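Local coordinates for glycosylation Associate Protein 1 (Streptococcus agalactiae serotype V, PDB 6OYC), which probably works with its partners Gap2 and Gap3 in an accessory Sec system that glycosylates and exports bacterial surface proteins, at residues M1-S7 with D228-F234; F31-N36 with V300-R306; K39-Y43 with D500-G504; L251-S257 with A275-D281; V297-S301 with L506-I510. One frame throughout, in Å; residues are numbered along the deposited sequence.

Interaction 1. Residues M1-S7 with D228-F234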
# COMPACT_ATOMS: atom_id res chain seq x y z
N MET A 1 -20.20 -0.07 17.84
CA MET A 1 -19.03 -0.47 17.04
C MET A 1 -18.81 0.37 15.77
O MET A 1 -19.67 1.14 15.34
CB MET A 1 -19.15 -1.94 16.65
CG MET A 1 -20.07 -2.20 15.49
SD MET A 1 -19.76 -3.83 14.78
CE MET A 1 -17.97 -3.84 14.65
N PHE A 2 -17.63 0.20 15.17
CA PHE A 2 -17.18 1.04 14.06
C PHE A 2 -16.94 0.17 12.83
O PHE A 2 -16.14 -0.78 12.89
CB PHE A 2 -15.91 1.80 14.43
CG PHE A 2 -16.10 2.80 15.52
CD1 PHE A 2 -16.47 4.10 15.23
CD2 PHE A 2 -15.94 2.44 16.85
CE1 PHE A 2 -16.67 5.03 16.24
CE2 PHE A 2 -16.12 3.35 17.87
CZ PHE A 2 -16.48 4.65 17.57
N HIS A 3 -17.59 0.52 11.72
CA HIS A 3 -17.46 -0.19 10.45
C HIS A 3 -16.56 0.62 9.52
O HIS A 3 -16.92 1.73 9.12
CB HIS A 3 -18.82 -0.42 9.82
CG HIS A 3 -19.84 -0.95 10.77
ND1 HIS A 3 -20.21 -2.28 10.79
CD2 HIS A 3 -20.55 -0.35 11.76
CE1 HIS A 3 -21.11 -2.47 11.74
NE2 HIS A 3 -21.33 -1.31 12.34
N PHE A 4 -15.39 0.06 9.19
CA PHE A 4 -14.44 0.73 8.31
C PHE A 4 -14.67 0.25 6.88
O PHE A 4 -14.77 -0.96 6.63
CB PHE A 4 -12.99 0.44 8.71
CG PHE A 4 -12.53 1.21 9.93
CD1 PHE A 4 -12.76 0.72 11.22
CD2 PHE A 4 -11.86 2.41 9.79
CE1 PHE A 4 -12.33 1.42 12.34
CE2 PHE A 4 -11.43 3.11 10.90
CZ PHE A 4 -11.66 2.62 12.17
N ILE A 5 -14.77 1.19 5.95
CA ILE A 5 -14.89 0.81 4.54
C ILE A 5 -13.64 1.33 3.83
O ILE A 5 -13.50 2.55 3.67
CB ILE A 5 -16.17 1.36 3.91
CG1 ILE A 5 -17.40 0.84 4.68
CG2 ILE A 5 -16.21 0.99 2.43
CD1 ILE A 5 -18.70 1.19 4.04
N PRO A 6 -12.73 0.45 3.40
CA PRO A 6 -11.48 0.89 2.77
C PRO A 6 -11.68 1.19 1.29
O PRO A 6 -12.73 0.93 0.70
CB PRO A 6 -10.56 -0.32 2.95
CG PRO A 6 -11.50 -1.49 2.83
CD PRO A 6 -12.82 -1.03 3.46
N SER A 7 -10.62 1.74 0.69
CA SER A 7 -10.52 1.96 -0.76
C SER A 7 -9.30 1.21 -1.26
O SER A 7 -8.26 1.83 -1.55
CB SER A 7 -10.43 3.46 -1.12
OG SER A 7 -11.68 4.09 -0.89
N ASP A 228 -24.15 2.72 15.84
CA ASP A 228 -22.83 2.47 15.27
C ASP A 228 -22.36 3.66 14.45
O ASP A 228 -23.12 4.60 14.17
CB ASP A 228 -22.86 1.21 14.40
CG ASP A 228 -22.96 -0.06 15.21
OD1 ASP A 228 -22.54 -0.05 16.39
OD2 ASP A 228 -23.44 -1.06 14.64
N THR A 229 -21.09 3.61 14.07
CA THR A 229 -20.47 4.62 13.22
C THR A 229 -19.83 3.93 12.02
O THR A 229 -19.15 2.91 12.17
CB THR A 229 -19.43 5.45 13.98
OG1 THR A 229 -20.10 6.23 14.98
CG2 THR A 229 -18.62 6.37 13.04
N ILE A 230 -20.07 4.48 10.84
CA ILE A 230 -19.42 4.01 9.63
C ILE A 230 -18.31 5.00 9.31
O ILE A 230 -18.56 6.21 9.23
CB ILE A 230 -20.41 3.89 8.47
CG1 ILE A 230 -21.52 2.90 8.83
CG2 ILE A 230 -19.71 3.42 7.22
CD1 ILE A 230 -22.54 2.77 7.76
N ILE A 231 -17.09 4.50 9.16
CA ILE A 231 -15.96 5.32 8.76
C ILE A 231 -15.63 4.95 7.33
O ILE A 231 -15.27 3.81 7.04
CB ILE A 231 -14.76 5.14 9.70
CG1 ILE A 231 -15.18 5.54 11.13
CG2 ILE A 231 -13.60 5.98 9.21
CD1 ILE A 231 -14.32 5.02 12.26
N VAL A 232 -15.80 5.92 6.43
CA VAL A 232 -15.73 5.69 4.99
C VAL A 232 -14.46 6.31 4.44
O VAL A 232 -14.22 7.52 4.60
CB VAL A 232 -16.96 6.25 4.26
CG1 VAL A 232 -16.82 6.01 2.74
CG2 VAL A 232 -18.24 5.62 4.80
N SER A 233 -13.66 5.49 3.79
CA SER A 233 -12.61 5.97 2.91
C SER A 233 -13.23 6.76 1.76
O SER A 233 -13.98 6.20 0.95
CB SER A 233 -11.83 4.77 2.39
OG SER A 233 -10.50 5.10 2.09
N PHE A 234 -12.95 8.07 1.68
CA PHE A 234 -13.61 8.89 0.66
C PHE A 234 -13.22 8.42 -0.74
O PHE A 234 -12.05 8.44 -1.11
CB PHE A 234 -13.24 10.37 0.82
CG PHE A 234 -14.03 11.29 -0.09
CD1 PHE A 234 -13.73 11.37 -1.44
CD2 PHE A 234 -15.05 12.09 0.41
CE1 PHE A 234 -14.44 12.22 -2.28
CE2 PHE A 234 -15.76 12.94 -0.41
CZ PHE A 234 -15.46 13.01 -1.76
O HOH W 1 -8.63 3.13 2.35

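Interaction 2. Residues F31-N36 with V300-R306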
# COMPACT_ATOMS: atom_id res chain seq x y z
N PHE A 31 -0.01 0.97 2.54
CA PHE A 31 -0.42 1.64 3.77
C PHE A 31 -1.25 2.89 3.48
O PHE A 31 -0.86 3.72 2.65
CB PHE A 31 0.83 2.00 4.58
CG PHE A 31 0.54 2.74 5.85
CD1 PHE A 31 0.23 2.04 7.01
CD2 PHE A 31 0.53 4.12 5.87
CE1 PHE A 31 -0.07 2.71 8.18
CE2 PHE A 31 0.23 4.81 7.04
CZ PHE A 31 -0.07 4.10 8.20
N ASP A 32 -2.40 3.03 4.14
CA ASP A 32 -3.22 4.20 3.87
C ASP A 32 -4.00 4.58 5.13
O ASP A 32 -3.78 4.02 6.21
CB ASP A 32 -4.14 3.97 2.67
CG ASP A 32 -5.29 3.01 2.97
OD1 ASP A 32 -5.40 2.49 4.10
OD2 ASP A 32 -6.10 2.76 2.04
N ASP A 33 -4.95 5.51 4.96
CA ASP A 33 -5.69 6.05 6.10
C ASP A 33 -6.50 4.98 6.83
O ASP A 33 -6.63 5.04 8.06
CB ASP A 33 -6.58 7.22 5.64
CG ASP A 33 -7.50 6.85 4.46
OD1 ASP A 33 -7.07 6.06 3.58
OD2 ASP A 33 -8.65 7.37 4.41
N THR A 34 -7.05 4.00 6.11
CA THR A 34 -7.83 2.98 6.79
C THR A 34 -6.95 2.16 7.72
O THR A 34 -7.35 1.86 8.86
CB THR A 34 -8.52 2.07 5.78
OG1 THR A 34 -9.33 2.87 4.90
CG2 THR A 34 -9.40 1.03 6.50
N ILE A 35 -5.76 1.75 7.25
CA ILE A 35 -4.85 1.01 8.11
C ILE A 35 -4.51 1.83 9.35
O ILE A 35 -4.59 1.36 10.49
CB ILE A 35 -3.56 0.63 7.35
CG1 ILE A 35 -3.87 -0.16 6.06
CG2 ILE A 35 -2.56 -0.05 8.30
CD1 ILE A 35 -4.28 -1.57 6.31
N ASN A 36 -4.11 3.08 9.12
CA ASN A 36 -3.72 3.94 10.22
C ASN A 36 -4.86 4.09 11.23
O ASN A 36 -4.64 3.99 12.44
CB ASN A 36 -3.28 5.28 9.66
CG ASN A 36 -3.18 6.34 10.72
OD1 ASN A 36 -4.18 6.97 11.08
ND2 ASN A 36 -1.98 6.52 11.25
N VAL A 300 -5.45 14.01 11.19
CA VAL A 300 -4.89 12.75 11.67
C VAL A 300 -3.65 12.47 10.84
O VAL A 300 -3.75 12.08 9.68
CB VAL A 300 -5.90 11.59 11.59
CG1 VAL A 300 -5.22 10.25 11.85
CG2 VAL A 300 -7.07 11.80 12.57
N SER A 301 -2.47 12.69 11.43
CA SER A 301 -1.25 12.39 10.69
C SER A 301 -1.09 10.88 10.54
O SER A 301 -1.40 10.12 11.47
CB SER A 301 -0.02 13.01 11.35
OG SER A 301 -0.14 13.03 12.76
N PRO A 302 -0.64 10.41 9.39
CA PRO A 302 -0.72 8.97 9.06
C PRO A 302 0.47 8.14 9.54
O PRO A 302 1.19 7.55 8.75
CB PRO A 302 -0.79 9.01 7.53
CG PRO A 302 -0.05 10.26 7.13
CD PRO A 302 -0.32 11.26 8.23
N PHE A 303 0.64 8.04 10.87
CA PHE A 303 1.68 7.21 11.45
C PHE A 303 1.51 5.74 11.09
O PHE A 303 0.40 5.21 11.07
CB PHE A 303 1.67 7.33 12.98
CG PHE A 303 2.00 8.69 13.48
CD1 PHE A 303 3.30 9.17 13.44
CD2 PHE A 303 1.00 9.50 14.02
CE1 PHE A 303 3.61 10.44 13.91
CE2 PHE A 303 1.29 10.76 14.51
CZ PHE A 303 2.60 11.24 14.45
N ASP A 304 2.64 5.07 10.85
CA ASP A 304 2.71 3.62 10.65
C ASP A 304 3.58 3.04 11.76
O ASP A 304 4.81 3.10 11.69
CB ASP A 304 3.29 3.27 9.28
CG ASP A 304 3.42 1.75 9.06
OD1 ASP A 304 2.96 0.95 9.92
OD2 ASP A 304 3.97 1.35 8.02
N THR A 305 2.94 2.45 12.76
CA THR A 305 3.67 2.05 13.96
C THR A 305 4.39 0.71 13.82
O THR A 305 5.00 0.27 14.80
CB THR A 305 2.72 2.00 15.15
OG1 THR A 305 1.54 1.28 14.77
CG2 THR A 305 2.32 3.44 15.59
N ARG A 306 4.36 0.06 12.66
CA ARG A 306 5.26 -1.06 12.44
C ARG A 306 6.73 -0.64 12.44
O ARG A 306 7.61 -1.50 12.52
CB ARG A 306 4.95 -1.75 11.10
CG ARG A 306 3.52 -2.32 10.97
CD ARG A 306 3.23 -2.78 9.53
NE ARG A 306 3.25 -1.68 8.57
CZ ARG A 306 3.28 -1.84 7.25
NH1 ARG A 306 3.29 -3.06 6.74
NH2 ARG A 306 3.33 -0.78 6.44

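Interaction 3. Residues K39-Y43 with D500-G504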
# COMPACT_ATOMS: atom_id res chain seq x y z
N LYS A 39 -5.80 0.78 13.25
CA LYS A 39 -4.81 0.50 14.27
C LYS A 39 -5.07 1.32 15.52
O LYS A 39 -5.05 0.79 16.63
CB LYS A 39 -3.40 0.77 13.73
CG LYS A 39 -2.85 -0.29 12.77
CD LYS A 39 -1.96 -1.33 13.48
CE LYS A 39 -2.79 -2.32 14.27
NZ LYS A 39 -2.12 -3.62 14.55
N MET A 40 -5.32 2.62 15.36
CA MET A 40 -5.48 3.48 16.53
C MET A 40 -6.81 3.25 17.22
O MET A 40 -6.90 3.40 18.45
CB MET A 40 -5.32 4.95 16.15
CG MET A 40 -6.28 5.44 15.12
SD MET A 40 -6.57 7.20 15.40
CE MET A 40 -5.26 7.96 14.48
N PHE A 41 -7.86 2.87 16.48
CA PHE A 41 -9.07 2.44 17.16
C PHE A 41 -8.82 1.15 17.93
O PHE A 41 -9.40 0.96 19.00
CB PHE A 41 -10.22 2.27 16.17
CG PHE A 41 -10.93 3.56 15.87
CD1 PHE A 41 -10.26 4.59 15.23
CD2 PHE A 41 -12.23 3.76 16.28
CE1 PHE A 41 -10.89 5.78 14.98
CE2 PHE A 41 -12.87 4.97 16.03
CZ PHE A 41 -12.21 5.97 15.37
N ASP A 42 -7.94 0.29 17.41
CA ASP A 42 -7.55 -0.93 18.13
C ASP A 42 -6.77 -0.59 19.40
O ASP A 42 -7.11 -1.07 20.49
CB ASP A 42 -6.69 -1.82 17.22
CG ASP A 42 -7.53 -2.69 16.29
OD1 ASP A 42 -8.77 -2.52 16.28
OD2 ASP A 42 -6.95 -3.54 15.57
N TYR A 43 -5.70 0.20 19.26
CA TYR A 43 -4.97 0.72 20.41
C TYR A 43 -5.92 1.35 21.42
O TYR A 43 -5.66 1.30 22.63
CB TYR A 43 -3.95 1.77 19.97
CG TYR A 43 -2.78 1.24 19.16
CD1 TYR A 43 -2.34 -0.07 19.31
CD2 TYR A 43 -2.13 2.05 18.24
CE1 TYR A 43 -1.26 -0.55 18.57
CE2 TYR A 43 -1.07 1.58 17.49
CZ TYR A 43 -0.64 0.28 17.67
OH TYR A 43 0.42 -0.20 16.94
N ASP A 500 0.07 10.85 20.76
CA ASP A 500 -1.28 11.33 20.52
C ASP A 500 -2.10 10.29 19.76
O ASP A 500 -3.33 10.32 19.79
CB ASP A 500 -1.26 12.65 19.74
CG ASP A 500 -0.29 13.66 20.33
OD1 ASP A 500 0.26 14.48 19.56
OD2 ASP A 500 -0.08 13.63 21.56
N TYR A 501 -1.41 9.35 19.11
CA TYR A 501 -1.94 8.29 18.27
C TYR A 501 -2.02 6.95 18.98
O TYR A 501 -2.99 6.21 18.78
CB TYR A 501 -1.05 8.18 17.02
CG TYR A 501 -1.30 7.01 16.11
CD1 TYR A 501 -0.58 5.83 16.24
CD2 TYR A 501 -2.22 7.11 15.08
CE1 TYR A 501 -0.81 4.76 15.39
CE2 TYR A 501 -2.46 6.06 14.23
CZ TYR A 501 -1.74 4.89 14.38
OH TYR A 501 -1.99 3.86 13.51
N THR A 502 -1.03 6.59 19.80
CA THR A 502 -1.13 5.36 20.58
C THR A 502 -1.96 5.53 21.85
O THR A 502 -2.53 4.55 22.34
CB THR A 502 0.25 4.84 20.98
OG1 THR A 502 1.12 5.94 21.26
CG2 THR A 502 0.84 3.99 19.87
N GLY A 503 -2.03 6.74 22.38
CA GLY A 503 -2.62 6.99 23.67
C GLY A 503 -4.12 7.11 23.70
O GLY A 503 -4.70 7.16 24.79
N GLY A 504 -4.77 7.17 22.53
CA GLY A 504 -6.21 7.19 22.45
C GLY A 504 -6.84 8.56 22.42
O GLY A 504 -8.05 8.67 22.16

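Interaction 4. Residues L251-S257 with A275-D281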
# COMPACT_ATOMS: atom_id res chain seq x y z
N LEU A 251 -21.59 8.83 10.72
CA LEU A 251 -20.76 8.77 9.53
C LEU A 251 -19.54 9.65 9.72
O LEU A 251 -19.67 10.82 10.10
CB LEU A 251 -21.56 9.20 8.30
CG LEU A 251 -20.79 9.28 6.97
CD1 LEU A 251 -20.25 7.92 6.56
CD2 LEU A 251 -21.69 9.84 5.90
N ILE A 252 -18.36 9.09 9.44
CA ILE A 252 -17.11 9.84 9.36
C ILE A 252 -16.51 9.62 7.97
O ILE A 252 -16.33 8.47 7.53
CB ILE A 252 -16.11 9.41 10.45
CG1 ILE A 252 -16.65 9.76 11.85
CG2 ILE A 252 -14.76 10.09 10.25
CD1 ILE A 252 -15.98 8.97 12.94
N LEU A 253 -16.19 10.71 7.28
CA LEU A 253 -15.53 10.65 5.99
C LEU A 253 -14.03 10.84 6.17
O LEU A 253 -13.61 11.78 6.84
CB LEU A 253 -16.08 11.72 5.05
CG LEU A 253 -17.41 11.46 4.37
CD1 LEU A 253 -17.81 12.69 3.53
CD2 LEU A 253 -17.29 10.22 3.50
N SER A 254 -13.23 9.97 5.56
CA SER A 254 -11.77 10.06 5.66
C SER A 254 -11.19 10.47 4.32
O SER A 254 -11.36 9.77 3.31
CB SER A 254 -11.15 8.73 6.12
OG SER A 254 -9.73 8.85 6.21
N VAL A 255 -10.49 11.60 4.31
CA VAL A 255 -9.88 12.17 3.11
C VAL A 255 -8.37 11.92 3.19
O VAL A 255 -7.72 12.30 4.17
CB VAL A 255 -10.21 13.67 2.99
CG1 VAL A 255 -9.33 14.35 1.93
CG2 VAL A 255 -11.68 13.87 2.70
N PHE A 256 -7.82 11.29 2.15
CA PHE A 256 -6.41 10.88 2.14
C PHE A 256 -5.77 11.42 0.87
O PHE A 256 -6.15 11.04 -0.24
CB PHE A 256 -6.29 9.36 2.20
CG PHE A 256 -4.89 8.88 2.45
CD1 PHE A 256 -4.17 9.33 3.56
CD2 PHE A 256 -4.29 7.96 1.59
CE1 PHE A 256 -2.88 8.88 3.81
CE2 PHE A 256 -2.98 7.50 1.83
CZ PHE A 256 -2.28 7.96 2.94
N SER A 257 -4.78 12.30 1.04
CA SER A 257 -4.26 13.07 -0.09
C SER A 257 -3.70 12.19 -1.21
O SER A 257 -3.76 12.57 -2.38
CB SER A 257 -3.19 14.04 0.41
OG SER A 257 -2.10 13.33 1.00
N ALA A 275 -21.66 13.95 6.58
CA ALA A 275 -20.67 13.51 7.55
C ALA A 275 -20.96 14.10 8.92
O ALA A 275 -21.26 15.29 9.05
CB ALA A 275 -19.27 13.91 7.10
N ASP A 276 -20.86 13.27 9.96
CA ASP A 276 -20.81 13.83 11.31
C ASP A 276 -19.43 14.39 11.64
O ASP A 276 -19.34 15.30 12.47
CB ASP A 276 -21.22 12.77 12.34
CG ASP A 276 -22.66 12.28 12.13
OD1 ASP A 276 -23.59 13.04 12.48
OD2 ASP A 276 -22.86 11.16 11.60
N ALA A 277 -18.37 13.88 11.00
CA ALA A 277 -17.03 14.44 11.12
C ALA A 277 -16.21 14.04 9.90
O ALA A 277 -16.52 13.07 9.21
CB ALA A 277 -16.33 13.98 12.41
N ILE A 278 -15.16 14.82 9.64
CA ILE A 278 -14.24 14.56 8.54
C ILE A 278 -12.83 14.43 9.11
O ILE A 278 -12.43 15.24 9.96
CB ILE A 278 -14.30 15.66 7.46
CG1 ILE A 278 -15.71 15.72 6.85
CG2 ILE A 278 -13.28 15.39 6.38
CD1 ILE A 278 -16.05 17.04 6.24
N ILE A 279 -12.11 13.41 8.67
CA ILE A 279 -10.70 13.20 8.97
C ILE A 279 -9.89 13.47 7.71
O ILE A 279 -10.29 13.04 6.62
CB ILE A 279 -10.41 11.77 9.44
CG1 ILE A 279 -11.12 11.43 10.75
CG2 ILE A 279 -8.89 11.55 9.58
CD1 ILE A 279 -11.14 9.93 11.00
N CYS A 280 -8.75 14.13 7.85
CA CYS A 280 -7.78 14.02 6.76
C CYS A 280 -6.36 14.03 7.30
O CYS A 280 -6.09 14.40 8.45
CB CYS A 280 -7.95 15.12 5.71
SG CYS A 280 -8.03 16.71 6.41
N ASP A 281 -5.45 13.59 6.43
CA ASP A 281 -4.04 13.50 6.75
C ASP A 281 -3.30 14.83 6.56
O ASP A 281 -2.14 14.93 6.98
CB ASP A 281 -3.38 12.41 5.89
CG ASP A 281 -3.46 12.71 4.40
OD1 ASP A 281 -4.53 13.11 3.91
OD2 ASP A 281 -2.44 12.55 3.70

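Interaction 5. Residues V297-S301 with L506-I510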
# COMPACT_ATOMS: atom_id res chain seq x y z
N VAL A 297 -13.58 18.99 11.26
CA VAL A 297 -12.51 18.46 10.43
C VAL A 297 -11.35 18.18 11.38
O VAL A 297 -10.80 19.12 11.98
CB VAL A 297 -12.09 19.45 9.32
CG1 VAL A 297 -10.91 18.93 8.54
CG2 VAL A 297 -13.27 19.76 8.38
N VAL A 298 -10.99 16.91 11.55
CA VAL A 298 -9.94 16.53 12.49
C VAL A 298 -8.72 16.05 11.70
O VAL A 298 -8.83 15.17 10.83
CB VAL A 298 -10.40 15.45 13.47
CG1 VAL A 298 -9.22 15.04 14.38
CG2 VAL A 298 -11.58 15.95 14.30
N HIS A 299 -7.56 16.62 12.02
CA HIS A 299 -6.32 16.27 11.35
C HIS A 299 -5.74 15.03 12.01
O HIS A 299 -5.58 14.97 13.23
CB HIS A 299 -5.34 17.45 11.41
CG HIS A 299 -3.93 17.10 11.04
ND1 HIS A 299 -3.57 16.68 9.77
CD2 HIS A 299 -2.78 17.14 11.76
CE1 HIS A 299 -2.26 16.46 9.74
NE2 HIS A 299 -1.76 16.74 10.93
N VAL A 300 -5.45 14.01 11.19
CA VAL A 300 -4.89 12.75 11.67
C VAL A 300 -3.65 12.47 10.84
O VAL A 300 -3.75 12.08 9.68
CB VAL A 300 -5.90 11.59 11.59
CG1 VAL A 300 -5.22 10.25 11.85
CG2 VAL A 300 -7.07 11.80 12.57
N SER A 301 -2.47 12.69 11.43
CA SER A 301 -1.25 12.39 10.69
C SER A 301 -1.09 10.88 10.54
O SER A 301 -1.40 10.12 11.47
CB SER A 301 -0.02 13.01 11.35
OG SER A 301 -0.14 13.03 12.76
N LEU A 506 -6.45 11.11 20.31
CA LEU A 506 -6.92 11.45 18.98
C LEU A 506 -8.25 10.77 18.68
O LEU A 506 -9.20 11.41 18.21
CB LEU A 506 -5.85 11.06 17.96
CG LEU A 506 -5.98 11.62 16.55
CD1 LEU A 506 -6.26 13.11 16.58
CD2 LEU A 506 -4.72 11.33 15.77
N VAL A 507 -8.35 9.47 18.98
CA VAL A 507 -9.58 8.72 18.74
C VAL A 507 -10.75 9.36 19.49
O VAL A 507 -11.84 9.54 18.94
CB VAL A 507 -9.41 7.25 19.14
CG1 VAL A 507 -10.76 6.56 19.22
CG2 VAL A 507 -8.50 6.53 18.15
N GLU A 508 -10.52 9.69 20.76
CA GLU A 508 -11.57 10.31 21.56
C GLU A 508 -11.94 11.69 21.02
O GLU A 508 -13.12 12.06 21.05
CB GLU A 508 -11.11 10.39 23.01
CG GLU A 508 -12.26 10.39 24.00
CD GLU A 508 -12.96 9.05 24.06
OE1 GLU A 508 -12.41 8.05 23.55
OE2 GLU A 508 -14.08 9.00 24.64
N ARG A 509 -10.96 12.45 20.53
CA ARG A 509 -11.27 13.74 19.91
C ARG A 509 -12.15 13.56 18.68
O ARG A 509 -13.14 14.28 18.50
CB ARG A 509 -9.98 14.48 19.56
CG ARG A 509 -10.18 15.81 18.83
CD ARG A 509 -8.90 16.64 18.85
NE ARG A 509 -8.49 16.93 20.22
CZ ARG A 509 -7.43 16.39 20.81
NH1 ARG A 509 -6.65 15.54 20.15
NH2 ARG A 509 -7.14 16.72 22.06
N ILE A 510 -11.79 12.61 17.81
CA ILE A 510 -12.61 12.29 16.64
C ILE A 510 -14.01 11.91 17.09
O ILE A 510 -15.01 12.44 16.58
CB ILE A 510 -11.96 11.16 15.82
CG1 ILE A 510 -10.63 11.62 15.22
CG2 ILE A 510 -12.89 10.69 14.70
CD1 ILE A 510 -9.79 10.47 14.73

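Interaction 1. Residues M1-S7 with D228-F234
His3 and Asp228 join their side chains at the start of two neighbouring parallel strands. The His3 chain leaves CB with CG beside its own backbone N (chi1 -47°), a turn that brings the imidazole across to residues 228-234. CB and CG pass loosely by Thr229 O, CD2 comes to 3.6 Å from Thr229 O, which lies at the ring edge, and at the tip NE2 of His3 donates to OD2 of Asp228 over 3.1 Å. That oxygen lies in the imidazole plane, yet the donor stands 61° out of the carboxylate plane. Since ND1 is bonded to Tyr219 OH, both ring nitrogens are engaged and the ring's rotation is fixed. Asp228 is held in turn: OD2 also accepts from Ser225 N, and OD1 forms a 2.8 Å salt bridge with the terminal N of Met1.

Beyond this polar start the backbones are laced by five hydrogen bonds, from Thr229 N to Met1 O through to Ser233 N to Ile5 O. On the face carrying Phe2, Phe4, Thr229 and Ile231, CD1 of Phe2 rests 3.5 Å from CB of Thr229, while CD1 of Ile231 sits over the Phe4 ring, 4.0 Å from its centroid, in a CH-pi contact. Phe41 of helix 33-43 meets both phenylalanine rings edge-to-face. At the C-terminal end of the pair, a water links Ser7 N to Ser233 OG. Strands 2-5 and 229-233 are neighbours near the middle of a seven-stranded parallel sheet of order 3-2-1-4-5-6-7 (numbered along the chain), a Rossmann-like arrangement consistent with the GT-B clan.

Interaction 2. Residues F31-N36 with V300-R306
Phe31 lays one face of its ring against Asp304 and points its edge at the backbone just before it. CB of Asp304 sits 3.8 Å from the ring centroid, a CH-pi contact, and the carboxylate continues the stack with its plane 13° from that of the ring. At the edge, CZ of Phe31 lies 3.1 Å from Phe303 O and CE2 lies 3.4 Å from Pro302 O. The orientation of the Asp304 carboxylate is fixed by Arg306, which grips it side-on: NE donates to OD1 over 3.0 Å and NH2 to OD2. Tyr437 OH is bonded to that second oxygen as well.

In Asn36, one turn into the helix, CG stands opposite the backbone N (chi1 166°), which points the amide at the 300-306 loop. Its ND2 donates 2.7 Å to Phe303 O, in the carbonyl plane and on a lone pair. OD1 of Asn36 faces CG1 of Val300, and Pro302, the centre of an inverse gamma turn, fills in beside the Phe31 ring with its CB.

The contact is buried between helix 33-43, which packs on the first parallel sheet, and helices 436-445 and 484-502, which receive Pro302 and Phe303; residues 300-306 lead from strand 297-299 to strand 318-323 of the second parallel sheet.

Interaction 3. Residues K39-Y43 with D500-G504
The phenol oxygen of Tyr501 reaches across to helix 33-43, where OH lies 3.4 Å from CB of Lys39 and is hydrogen-bonded to the backbone O of Asn36. With CG anti to the backbone N (chi1 171°), the torsion carries the Tyr501 ring toward helix 33-43. Met40 and Tyr43 both approach this ring from the same side of its plane.

Met40 supplies the broad contact. Its CB lies over one face of the Tyr501 ring, 4.0 Å from the centroid, and the chain then bends at chi3, which brings CE round to CD2 of the same ring. The sulfur stands obliquely to the ring, SD being 5.2 Å from the centroid. Tyr43 presents its ring edge instead: CE2 of Tyr43 is 3.8 Å from CE1 of Tyr501. CG2 of Thr502 meets the Tyr43 ring obliquely. Lys39 O lies over a face of the Tyr43 ring, whose own OH is hydrogen-bonded to Thr305 OG1.

No hydrogen bond joins residues 39-43 to residues 500-504. The arrangement is a Met-aromatic contact, set where the chain's last helices return to the N-terminal Rossmann-like domain, consistent with the C-terminal helices that cross back to the first domain in GT-B folds.

Interaction 4. Residues L251-S257 with A275-D281
The Phe256 ring and the Asp281 carboxylate meet at the C-terminal end of the strand pair, their planes 44° apart and the side chains crossing at about a right angle. CD1 of Phe256 approaches CG of Asp281 to 3.6 Å, obliquely to the ring. The carboxylate's syn sides are turned to Ser257: Ser257 OG donates to OD2 of Asp281 over 2.8 Å on the syn lone pair, and Ser257 N reaches OD1 of Asp281 over 3.0 Å from out of the plane. Asp281 is placed for this by CG lying between its backbone N and carbonyl carbon (chi1 62°).

At the other end a second carboxylate is used differently. OD2 of Asp276 accepts from Leu251 N through its anti lone pair at 2.8 Å, while Asp276 N returns a bond to Leu251 O.

Between these ends runs a parallel ladder, with Val255 N to Ile279 O at 2.7 Å and nearly straight (175°). One face carries Ile252, Ala277 and Ile279, where CG2 of Ile252 touches CD1 of Ile279 at 3.7 Å; the other carries Leu253, Ile278, Val255 and Cys280, of which the last three touch helix 283-292. Ser254 OG, on the first face, is hydrogen-bonded to Asp33. The two strands belong to a beta-alpha-beta crossover through helices 262-267 and 269-273. The contact is divided in its chemistry: a largely apolar middle joined by backbone bonds, and an aspartate at each end that takes up main-chain N-H groups the ladder does not use.

Interaction 5. Residues V297-S301 with L506-I510
Val298 overlaps two residues of the facing helix with one methyl group: its CG1 lies 3.8 Å from CG1 of Ile510 and 4.2 Å from CD1 of Leu506. That methyl is the branch anti to the backbone N (chi1 177°), which leads it out from the strand toward the helix. Past Leu506 the two side chains run in opposite directions, whereas Ile510 crosses Val298 obliquely.

Two residues further along, Val300 repeats the pattern with its other branch. CG2 of Val300 is 3.7 Å from CD1 of Ile510, the two side chains crossing at about a right angle, and 4.0 Å from CD2 of Leu506. Leucine and isoleucine, one helical turn apart, each touch both valines: Leu506 spreads its two methyls, CD1 toward Val298 and CD2 toward Val300, while Ile510 uses CG1 and CD1 for the same pair. CD1 of Leu506 also brushes the backbone, lying 3.9 Å from His299 O. The side-chain contact is apolar, with no hydrogen bond from segment to segment.

Strand and helix run nearly antiparallel, their short axes 172° apart in direction and 9.6 Å at closest approach. Strand 297-299 is the last of its parallel sheet, bonded along one side to strand 277-280, whose Ile279 also touches Val300 and Ile510. Helix 505-512 covers one face of this strand beside helix 33-43, whose Met40 packs on Leu506, while His299 and Val297 turn to helix 283-292.

In the fold
Interactions 1, 4 and 5 share one parallel sheet. Strands 229-233 and 250-255 are neighbours, as are 277-280 and 297-299, and backbone bonds pass from interaction 1 to 4 and from 4 to 5. Interactions 1 and 4 are buried and laced by main-chain ladders, with a carboxylate at one end of the first and at both ends of the second; interaction 5, also buried, is apolar strand-to-helix packing at the sheet's last strand. Interactions 2 and 3 use the two ends of helix 33-43: the first is buried, with an amide bond and a stacked carboxylate, the second partly buried and held by aromatic and sulfur contacts. Met40 joins interactions 3 and 5, and Asp33 links interaction 2 to Ser254 of interaction 4.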